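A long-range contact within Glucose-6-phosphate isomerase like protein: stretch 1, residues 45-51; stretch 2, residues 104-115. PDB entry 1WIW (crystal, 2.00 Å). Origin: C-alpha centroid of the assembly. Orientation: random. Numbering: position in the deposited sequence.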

# COMPACT_ATOMS: atom_id res chain seq x y z
N GLY B 45 1.30 13.48 1.60
CA GLY B 45 2.16 13.31 2.76
C GLY B 45 1.41 13.16 4.07
O GLY B 45 0.59 12.25 4.22
N GLU B 46 1.69 14.06 5.01
CA GLU B 46 1.08 14.05 6.33
C GLU B 46 -0.42 14.33 6.30
O GLU B 46 -1.09 14.26 7.33
CB GLU B 46 1.77 15.08 7.24
CG GLU B 46 3.19 14.69 7.65
CD GLU B 46 3.92 15.79 8.43
OE1 GLU B 46 3.23 16.67 9.00
OE2 GLU B 46 5.17 15.75 8.48
N GLY B 47 -0.95 14.66 5.13
CA GLY B 47 -2.37 14.94 5.02
C GLY B 47 -3.18 13.89 4.28
O GLY B 47 -4.41 13.92 4.30
N GLN B 48 -2.50 12.95 3.63
CA GLN B 48 -3.20 11.92 2.86
C GLN B 48 -4.10 10.98 3.65
O GLN B 48 -5.26 10.78 3.29
CB GLN B 48 -2.21 11.08 2.06
CG GLN B 48 -2.91 10.06 1.17
CD GLN B 48 -1.95 9.22 0.37
OE1 GLN B 48 -1.28 9.71 -0.55
NE2 GLN B 48 -1.88 7.93 0.70
N PHE B 49 -3.57 10.41 4.72
CA PHE B 49 -4.35 9.48 5.54
C PHE B 49 -5.64 10.15 6.04
O PHE B 49 -6.72 9.56 5.98
CB PHE B 49 -3.50 9.01 6.73
CG PHE B 49 -4.13 7.92 7.55
CD1 PHE B 49 -4.59 6.75 6.95
CD2 PHE B 49 -4.25 8.06 8.93
CE1 PHE B 49 -5.14 5.73 7.72
CE2 PHE B 49 -4.80 7.05 9.71
CZ PHE B 49 -5.25 5.88 9.10
N ALA B 50 -5.51 11.38 6.53
CA ALA B 50 -6.65 12.13 7.05
C ALA B 50 -7.69 12.38 5.97
O ALA B 50 -8.90 12.29 6.22
CB ALA B 50 -6.16 13.46 7.64
N ALA B 51 -7.23 12.71 4.77
CA ALA B 51 -8.13 12.96 3.65
C ALA B 51 -8.97 11.71 3.39
O ALA B 51 -10.18 11.78 3.20
CB ALA B 51 -7.34 13.33 2.40
N ILE B 104 -0.06 23.74 9.38
CA ILE B 104 0.13 22.55 10.21
C ILE B 104 1.58 22.14 9.99
O ILE B 104 1.90 21.50 8.98
CB ILE B 104 -0.79 21.37 9.79
CG1 ILE B 104 -2.25 21.69 10.09
CG2 ILE B 104 -0.40 20.11 10.58
CD1 ILE B 104 -2.82 22.80 9.26
N PRO B 105 2.47 22.52 10.91
CA PRO B 105 3.89 22.17 10.77
C PRO B 105 4.13 20.65 10.71
O PRO B 105 3.31 19.85 11.17
CB PRO B 105 4.53 22.84 11.99
CG PRO B 105 3.41 22.95 12.98
CD PRO B 105 2.24 23.35 12.10
N PRO B 106 5.27 20.24 10.12
CA PRO B 106 5.60 18.83 10.00
C PRO B 106 5.67 18.13 11.35
O PRO B 106 6.19 18.69 12.32
CB PRO B 106 6.97 18.85 9.31
CG PRO B 106 6.93 20.12 8.51
CD PRO B 106 6.30 21.08 9.49
N SER B 107 5.13 16.93 11.41
CA SER B 107 5.12 16.12 12.62
C SER B 107 4.57 14.75 12.27
O SER B 107 3.69 14.63 11.42
CB SER B 107 4.23 16.77 13.69
OG SER B 107 4.01 15.88 14.78
N PRO B 108 5.10 13.70 12.90
CA PRO B 108 4.63 12.33 12.63
C PRO B 108 3.18 12.24 13.08
O PRO B 108 2.42 11.39 12.60
CB PRO B 108 5.52 11.46 13.52
CG PRO B 108 6.68 12.36 13.89
CD PRO B 108 6.09 13.71 13.99
N LEU B 109 2.80 13.11 14.01
CA LEU B 109 1.45 13.12 14.56
C LEU B 109 0.49 14.06 13.82
O LEU B 109 -0.69 14.15 14.16
CB LEU B 109 1.49 13.51 16.04
CG LEU B 109 2.53 12.73 16.87
CD1 LEU B 109 2.44 13.18 18.33
CD2 LEU B 109 2.28 11.23 16.75
N ALA B 110 0.99 14.76 12.80
CA ALA B 110 0.14 15.68 12.06
C ALA B 110 -1.15 15.07 11.49
O ALA B 110 -2.15 15.77 11.33
CB ALA B 110 0.95 16.34 10.94
N PRO B 111 -1.15 13.76 11.17
CA PRO B 111 -2.39 13.19 10.63
C PRO B 111 -3.61 13.48 11.51
O PRO B 111 -4.69 13.77 11.01
CB PRO B 111 -2.08 11.71 10.52
CG PRO B 111 -0.63 11.73 10.11
CD PRO B 111 -0.05 12.78 11.06
N TYR B 112 -3.42 13.40 12.82
CA TYR B 112 -4.52 13.69 13.74
C TYR B 112 -4.97 15.13 13.58
O TYR B 112 -6.17 15.42 13.57
CB TYR B 112 -4.11 13.45 15.20
CG TYR B 112 -5.05 14.11 16.21
CD1 TYR B 112 -4.83 15.42 16.64
CD2 TYR B 112 -6.18 13.44 16.68
CE1 TYR B 112 -5.72 16.06 17.51
CE2 TYR B 112 -7.09 14.07 17.55
CZ TYR B 112 -6.85 15.38 17.96
OH TYR B 112 -7.74 16.01 18.80
N ARG B 113 -4.01 16.05 13.47
CA ARG B 113 -4.34 17.46 13.35
C ARG B 113 -5.05 17.79 12.03
O ARG B 113 -5.95 18.62 12.00
CB ARG B 113 -3.07 18.30 13.54
CG ARG B 113 -2.40 18.03 14.90
CD ARG B 113 -1.10 18.80 15.12
NE ARG B 113 -0.47 18.42 16.38
CZ ARG B 113 0.72 17.84 16.48
NH1 ARG B 113 1.43 17.58 15.39
NH2 ARG B 113 1.20 17.50 17.68
N TYR B 114 -4.66 17.13 10.94
CA TYR B 114 -5.33 17.38 9.66
C TYR B 114 -6.78 16.88 9.75
O TYR B 114 -7.71 17.56 9.34
CB TYR B 114 -4.64 16.65 8.50
CG TYR B 114 -3.40 17.34 7.95
CD1 TYR B 114 -2.13 17.05 8.44
CD2 TYR B 114 -3.51 18.27 6.91
CE1 TYR B 114 -0.99 17.66 7.91
CE2 TYR B 114 -2.38 18.89 6.38
CZ TYR B 114 -1.13 18.59 6.88
OH TYR B 114 -0.01 19.20 6.35
N LEU B 115 -6.95 15.67 10.30
CA LEU B 115 -8.28 15.08 10.43
C LEU B 115 -9.19 15.94 11.31
O LEU B 115 -10.35 16.18 10.96
CB LEU B 115 -8.20 13.67 11.02
CG LEU B 115 -9.56 12.99 11.26
CD1 LEU B 115 -10.32 12.83 9.95
CD2 LEU B 115 -9.34 11.65 11.91
O HOH W 1 2.07 19.00 8.04

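Each stretch is a loop that runs into a helix, and the two meet around the starts of those helices. In stretch 1, Gln48 N donates to Gly45 O (3.2 Å), and Ala51 N to Gly47 O (3.1 Å), a bond that ties the helix back to the loop residue before it. In stretch 2, a type I turn from Ser107 to Ala110, closed by Ala110 N to Ser107 O at 3.0 Å, leads to helical bonds from Tyr114 N to Ala110 O (2.9 Å) and from Leu115 N to Pro111 O (3.0 Å). Ser107 caps this turn through its side chain: OG accepts from Leu109 N at 3.1 Å. The backbones approach closely at two places, with CA-CA distances of 5.6 Å for Glu46 and Pro111 and 4.8 Å for Ala50 and Leu115. The latter spacing leaves little room between the main chains, and the single methyl of Ala50 occupies it.

Glu46 has the largest area covered by the opposing stretch, 128 Å² of a contact that buries 415 Å² in all. Its CA-to-CB bond points toward stretch 2, and chi1 in m with chi2 in t extends the carboxylate to the turn. There Ser107 N donates to both oxygens, at 3.1 Å to OE1 and 3.2 Å to OE2; N-H...acceptor angles of 150° and 143° mark both bonds as weak. The carboxylate also packs tightly against carbon, with OE1 3.0 Å from Ala110 CB and 3.4 Å from Pro106 CA.

A water extends this polar site. It lies 2.8 Å from Glu46 OE1 and 2.7 Å from Ile104 O, either of which it can donate to, though the acceptors in reach outnumber its protons; it also hydrogen-bonds Tyr114 OH at 2.7 Å. The buried carboxylate is thereby linked to the phenol and to the loop before the turn.

Tyr114, with chi1 at -81° and chi2 at 92°, presents one ring face to Gly47. Gly47 CA lies 3.9 Å from the ring centroid and 8° off the ring normal, the geometry of a CH-pi contact. Glycine suits this position because an ideal CB would come within 3.3 Å of Tyr114 CE2, a tight approach. Glu46 O lies 3.2 Å from Tyr114 CD1 and 3.7 Å from Pro111 CA, while Glu46 CB packs 3.8 Å from Tyr114 CE1. Pro111 has 53 Å² covered by stretch 1.

Further along, Ala50 directs its methyl toward stretch 2. Its CB lies 3.6 Å from Tyr114 CB and 4.0 Å from Leu115 CB, forming apolar contacts, and also packs 3.7 Å from Pro111 O and 3.5 Å from Leu115 N.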